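Local atomic coordinates of secreted effector protein SopD (Salmonella typhimurium, PDB entry 5CPC), a protein that acts inside host cells as a virulence effector, working with SopB in membrane fission and macropinosome formation during invasion and contributing to replication in macrophages. Residues C151-S156 and K174-N179. Numbering follows the deposited sequence.
Sequences CEVIGS and KEVTGN
The two backbones come nearest, by their CA atoms, at Ile154 and Val176, with Ile154 CA 6.1 Å from Val176 CA, where the helix 141-160 meets the C-terminal part of the helix 169-177. This is helix-to-helix packing between near neighbours in the sequence: the 17 residues separating the segments are mostly helical, and they bring the chain back so that the second helix lies against the first. Three aliphatic side chains and one amide make the contact. Both methyls of Val176 meet Ile154, CG1 lying 3.8 Å from Ile154 CG1 and CG2 3.9 Å from that same methylene, so the branched end of the valine straddles Ile154 CG1. Val176 CG2 also reaches the backbone, 4.2 Å from Ile154 CA. Beside this pair, Val153 sets out from its backbone toward 174-179. Its CG1, set anti to the backbone N (chi1 164°), is 4.3 Å from Val176 CG1 and also reaches Asn179, so one methyl spans two residues of 174-179. Ile154 also touches Leu253 of the helix 248-256, which extends the apolar layer beyond the two segments, while Cys151 and Glu152 touch the helix 76-90. Thr177 turns away from the interface, and its OG1 is hydrogen-bonded to Arg173 O and to Thr317 O at the C-terminus. Asn179 sits at the N-cap position of the helix 180-190; with its CG swung anti to the backbone N (chi1 -174°), the side chain comes at Val153 from the opposite direction, and Asn179 CG stops 4.1 Å from Val153 CG1.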
loop_
_atom_site.group_PDB
_atom_site.type_symbol
_atom_site.label_atom_id
_atom_site.label_comp_id
_atom_site.label_asym_id
_atom_site.label_seq_id
_atom_site.Cartn_x
_atom_site.Cartn_y
_atom_site.Cartn_z
ATOM N N CYS A 151 5.350 -0.728 2.907
ATOM C CA CYS A 151 6.368 0.059 3.585
ATOM C C CYS A 151 7.756 -0.369 3.126
ATOM O O CYS A 151 8.528 0.493 2.811
ATOM C CB CYS A 151 6.227 0.012 5.133
ATOM S SG CYS A 151 4.852 1.066 5.726
ATOM N N GLU A 152 8.063 -1.669 3.075
ATOM C CA GLU A 152 9.380 -2.138 2.653
ATOM C C GLU A 152 9.700 -1.615 1.254
ATOM O O GLU A 152 10.824 -1.125 1.009
ATOM C CB GLU A 152 9.498 -3.647 2.579
ATOM C CG GLU A 152 8.766 -4.341 3.713
ATOM C CD GLU A 152 9.184 -5.785 3.953
ATOM O OE1 GLU A 152 8.937 -6.260 5.107
ATOM O OE2 GLU A 152 9.776 -6.396 3.022
ATOM N N VAL A 153 8.728 -1.737 0.341
ATOM C CA VAL A 153 8.985 -1.480 -1.045
ATOM C C VAL A 153 9.236 -0.003 -1.207
ATOM O O VAL A 153 10.225 0.399 -1.849
ATOM C CB VAL A 153 7.851 -2.057 -1.958
ATOM C CG1 VAL A 153 7.901 -1.451 -3.380
ATOM C CG2 VAL A 153 8.023 -3.526 -2.051
ATOM N N ILE A 154 8.406 0.809 -0.555
ATOM C CA ILE A 154 8.512 2.254 -0.625
ATOM C C ILE A 154 9.867 2.712 -0.063
ATOM O O ILE A 154 10.523 3.649 -0.594
ATOM C CB ILE A 154 7.450 2.943 0.212
ATOM C CG1 ILE A 154 6.060 2.798 -0.419
ATOM C CG2 ILE A 154 7.730 4.425 0.251
ATOM C CD1 ILE A 154 4.900 3.443 0.411
ATOM N N GLY A 155 10.235 2.065 1.053
ATOM C CA GLY A 155 11.462 2.366 1.758
ATOM C C GLY A 155 12.624 2.014 0.875
ATOM O O GLY A 155 13.508 2.820 0.692
ATOM N N SER A 156 12.579 0.848 0.272
ATOM C CA SER A 156 13.629 0.462 -0.625
ATOM C C SER A 156 13.773 1.321 -1.902
ATOM O O SER A 156 14.889 1.457 -2.413
ATOM C CB SER A 156 13.459 -0.973 -0.976
ATOM O OG SER A 156 14.250 -1.337 -2.083
ATOM N N LYS A 174 4.538 5.116 -9.100
ATOM C CA LYS A 174 4.483 4.197 -10.238
ATOM C C LYS A 174 5.321 2.988 -9.951
ATOM O O LYS A 174 4.935 1.856 -10.253
ATOM C CB LYS A 174 5.082 4.829 -11.494
ATOM C CG LYS A 174 4.155 5.587 -12.404
ATOM C CD LYS A 174 4.893 6.003 -13.765
ATOM C CE LYS A 174 5.550 4.780 -14.498
ATOM N NZ LYS A 174 5.301 4.751 -15.979
ATOM N N GLU A 175 6.503 3.238 -9.375
ATOM C CA GLU A 175 7.438 2.161 -9.124
ATOM C C GLU A 175 6.945 1.323 -8.011
ATOM O O GLU A 175 7.190 0.104 -7.962
ATOM C CB GLU A 175 8.858 2.696 -8.786
ATOM C CG GLU A 175 9.611 3.172 -10.040
ATOM C CD GLU A 175 9.731 2.078 -11.079
ATOM O OE1 GLU A 175 10.400 1.060 -10.840
ATOM O OE2 GLU A 175 9.156 2.238 -12.150
ATOM N N VAL A 176 6.304 1.963 -7.067
ATOM C CA VAL A 176 5.738 1.182 -5.949
ATOM C C VAL A 176 4.494 0.426 -6.475
ATOM O O VAL A 176 4.429 -0.806 -6.392
ATOM C CB VAL A 176 5.356 2.100 -4.794
ATOM C CG1 VAL A 176 4.641 1.289 -3.660
ATOM C CG2 VAL A 176 6.589 2.894 -4.293
ATOM N N THR A 177 3.521 1.187 -7.014
ATOM C CA THR A 177 2.209 0.592 -7.451
ATOM C C THR A 177 2.402 -0.423 -8.599
ATOM O O THR A 177 1.747 -1.481 -8.634
ATOM C CB THR A 177 1.055 1.656 -7.706
ATOM O OG1 THR A 177 1.397 2.558 -8.771
ATOM C CG2 THR A 177 0.742 2.457 -6.461
ATOM N N GLY A 178 3.398 -0.164 -9.454
ATOM C CA GLY A 178 3.760 -1.083 -10.552
ATOM C C GLY A 178 4.513 -2.340 -10.143
ATOM O O GLY A 178 4.643 -3.275 -10.928
ATOM N N ASN A 179 5.023 -2.350 -8.912
ATOM C CA ASN A 179 5.858 -3.432 -8.397
ATOM C C ASN A 179 5.203 -4.823 -8.310
ATOM O O ASN A 179 4.251 -5.046 -7.573
ATOM C CB ASN A 179 6.404 -3.027 -7.017
ATOM C CG ASN A 179 7.384 -4.012 -6.481
ATOM O OD1 ASN A 179 8.608 -3.861 -6.678
ATOM N ND2 ASN A 179 6.899 -5.015 -5.803
#